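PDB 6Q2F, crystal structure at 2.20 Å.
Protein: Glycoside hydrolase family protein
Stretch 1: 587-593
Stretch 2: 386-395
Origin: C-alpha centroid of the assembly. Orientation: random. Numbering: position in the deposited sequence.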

# COMPACT_ATOMS: atom_id res chain seq x y z
N ASP A 587 -0.43 -3.82 0.03
CA ASP A 587 0.15 -4.98 -0.64
C ASP A 587 -0.95 -5.99 -0.97
O ASP A 587 -1.39 -6.74 -0.09
CB ASP A 587 1.24 -5.60 0.24
CG ASP A 587 2.03 -6.70 -0.46
OD1 ASP A 587 1.82 -6.93 -1.66
OD2 ASP A 587 2.88 -7.33 0.22
N HIS A 588 -1.36 -6.02 -2.24
CA HIS A 588 -2.41 -6.93 -2.75
C HIS A 588 -3.63 -6.83 -1.84
O HIS A 588 -4.14 -5.73 -1.60
CB HIS A 588 -1.83 -8.32 -2.90
CG HIS A 588 -0.73 -8.40 -3.91
ND1 HIS A 588 0.56 -8.02 -3.63
CD2 HIS A 588 -0.74 -8.79 -5.20
CE1 HIS A 588 1.31 -8.20 -4.71
NE2 HIS A 588 0.54 -8.66 -5.67
N ARG A 589 -4.14 -7.94 -1.31
CA ARG A 589 -5.43 -7.97 -0.63
C ARG A 589 -5.28 -8.75 0.67
O ARG A 589 -5.65 -9.93 0.74
CB ARG A 589 -6.52 -8.56 -1.54
CG ARG A 589 -7.94 -8.41 -0.96
CD ARG A 589 -9.00 -8.87 -1.94
NE ARG A 589 -10.30 -8.27 -1.62
CZ ARG A 589 -11.41 -8.42 -2.33
NH1 ARG A 589 -11.40 -9.16 -3.44
NH2 ARG A 589 -12.52 -7.82 -1.94
N PRO A 590 -4.71 -8.13 1.70
CA PRO A 590 -4.47 -8.86 2.95
C PRO A 590 -5.74 -9.13 3.75
O PRO A 590 -5.77 -10.06 4.56
CB PRO A 590 -3.52 -7.94 3.72
CG PRO A 590 -3.87 -6.59 3.22
CD PRO A 590 -4.23 -6.75 1.77
N MSE A 591 -6.79 -8.33 3.55
CA MSE A 591 -8.08 -8.54 4.21
C MSE A 591 -9.17 -7.83 3.42
O MSE A 591 -8.87 -7.13 2.44
CB MSE A 591 -8.06 -8.00 5.63
CG MSE A 591 -7.95 -6.49 5.68
SE MSE A 591 -7.92 -5.68 7.44
CE MSE A 591 -9.67 -6.21 8.14
N LEU A 592 -10.43 -8.01 3.83
CA LEU A 592 -11.53 -7.28 3.22
C LEU A 592 -11.40 -5.80 3.53
O LEU A 592 -10.84 -5.39 4.55
CB LEU A 592 -12.88 -7.79 3.73
CG LEU A 592 -13.16 -9.23 3.31
CD1 LEU A 592 -14.45 -9.75 3.97
CD2 LEU A 592 -13.25 -9.30 1.76
N GLY A 593 -11.93 -4.99 2.64
CA GLY A 593 -11.91 -3.55 2.79
C GLY A 593 -11.60 -2.87 1.48
O GLY A 593 -11.00 -3.45 0.57
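Stretch 2, residues 386-395: AGFVMSRDYY

Where two irregular segments meet, polar groups are often satisfied piecemeal, and a long arginine can do much of the work. Residues 386-395 and 587-593 illustrate this: neither forms a regular helix or strand here, and they run in opposite directions, R392 lying nearest R589 (CA to CA, 6.7 Å) and M390 nearest M591 (CA to CA, 6.4 Å). Near the start of stretch 2, after A386, G387 is the first residue to leave a helix, in a Schellman motif with positive phi, and V389 to S391 are then extended.

The CA-to-CB bond of R589 is directed toward stretch 2, and chi1 to chi3 are all t. R589 NH1 donates two weak hydrogen bonds, to S391 O at 3.2 Å and to R392 O at 3.3 Å; the N-H...O angles, 124° and 132°, are far from linear, so neither bond is strong. NH1 and NH2 also bond elsewhere in the structure. Y394 CE2 lies over one guanidinium face, while Y394 OH accepts a weak bond from S391 N (3.4 Å) within stretch 2 itself.

H588 ND1 donates to D587 OD1 at 2.6 Å, and its NE2 is satisfied elsewhere in the structure; the H588 ring edge meets the poorly ordered R392, H588 CD2 to R392 NH2 at 3.3 Å. Selenomethionine M390 supplies the apolar counterpart, its SE 3.6 Å from L592 CD2, which also approaches Y394 CE2 at 4.2 Å.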

# COMPACT_ATOMS: atom_id res chain seq x y z
N ALA A 386 -16.98 -16.55 2.81
CA ALA A 386 -17.37 -16.12 4.14
C ALA A 386 -16.30 -15.28 4.82
O ALA A 386 -16.50 -14.87 5.97
CB ALA A 386 -17.70 -17.33 5.03
N GLY A 387 -15.18 -15.04 4.16
CA GLY A 387 -14.17 -14.17 4.71
C GLY A 387 -13.15 -14.83 5.62
O GLY A 387 -12.40 -14.12 6.30
N PHE A 388 -13.10 -16.16 5.67
CA PHE A 388 -12.06 -16.80 6.45
C PHE A 388 -10.71 -16.74 5.75
O PHE A 388 -9.68 -16.88 6.42
CB PHE A 388 -12.42 -18.26 6.72
CG PHE A 388 -13.54 -18.44 7.71
CD1 PHE A 388 -13.34 -18.18 9.05
CD2 PHE A 388 -14.78 -18.86 7.29
CE1 PHE A 388 -14.36 -18.33 9.96
CE2 PHE A 388 -15.82 -19.02 8.19
CZ PHE A 388 -15.60 -18.76 9.53
N VAL A 389 -10.69 -16.53 4.43
CA VAL A 389 -9.46 -16.41 3.66
C VAL A 389 -9.79 -15.63 2.40
O VAL A 389 -10.89 -15.75 1.86
CB VAL A 389 -8.86 -17.80 3.32
CG1 VAL A 389 -9.88 -18.66 2.57
CG2 VAL A 389 -7.58 -17.63 2.50
N MSE A 390 -8.83 -14.83 1.94
CA MSE A 390 -9.09 -13.90 0.85
C MSE A 390 -9.08 -14.56 -0.51
O MSE A 390 -8.37 -15.53 -0.75
CB MSE A 390 -8.05 -12.77 0.88
CG MSE A 390 -8.27 -11.78 2.02
SE MSE A 390 -10.05 -11.03 1.99
CE MSE A 390 -10.93 -12.22 3.30
N SER A 391 -9.91 -14.05 -1.42
CA SER A 391 -9.76 -14.32 -2.84
C SER A 391 -9.44 -12.99 -3.51
O SER A 391 -9.88 -11.93 -3.06
CB SER A 391 -11.01 -14.98 -3.45
OG SER A 391 -11.28 -16.21 -2.82
N ARG A 392 -8.64 -13.05 -4.54
CA ARG A 392 -8.27 -11.88 -5.24
C ARG A 392 -9.45 -11.24 -5.96
O ARG A 392 -9.59 -10.06 -6.00
CB ARG A 392 -7.15 -12.21 -6.20
CG ARG A 392 -6.76 -11.05 -7.06
CD ARG A 392 -5.70 -11.44 -8.06
NE ARG A 392 -4.71 -10.37 -8.16
CZ ARG A 392 -4.17 -9.74 -7.11
NH1 ARG A 392 -4.52 -10.03 -5.88
NH2 ARG A 392 -3.28 -8.81 -7.32
N ASP A 393 -10.29 -12.06 -6.52
CA ASP A 393 -11.43 -11.64 -7.32
C ASP A 393 -12.57 -12.59 -7.00
O ASP A 393 -12.59 -13.73 -7.46
CB ASP A 393 -11.10 -11.67 -8.82
CG ASP A 393 -12.30 -11.31 -9.69
OD1 ASP A 393 -13.33 -10.85 -9.15
OD2 ASP A 393 -12.19 -11.45 -10.92
N TYR A 394 -13.53 -12.12 -6.19
CA TYR A 394 -14.62 -13.00 -5.80
C TYR A 394 -15.56 -13.29 -6.96
O TYR A 394 -16.31 -14.28 -6.90
CB TYR A 394 -15.36 -12.40 -4.62
CG TYR A 394 -14.67 -12.65 -3.30
CD1 TYR A 394 -14.77 -13.89 -2.67
CD2 TYR A 394 -13.90 -11.67 -2.69
CE1 TYR A 394 -14.16 -14.15 -1.47
CE2 TYR A 394 -13.26 -11.93 -1.47
CZ TYR A 394 -13.40 -13.18 -0.87
OH TYR A 394 -12.80 -13.48 0.34
N TYR A 395 -15.53 -12.48 -8.02
CA TYR A 395 -16.37 -12.80 -9.17
C TYR A 395 -15.77 -13.95 -9.97
O TYR A 395 -16.50 -14.61 -10.71
CB TYR A 395 -16.55 -11.57 -10.07
CG TYR A 395 -17.17 -10.40 -9.36
CD1 TYR A 395 -18.14 -10.58 -8.38
CD2 TYR A 395 -16.79 -9.10 -9.67
CE1 TYR A 395 -18.71 -9.51 -7.72
CE2 TYR A 395 -17.36 -8.02 -9.01
CZ TYR A 395 -18.33 -8.22 -8.04
OH TYR A 395 -18.90 -7.16 -7.39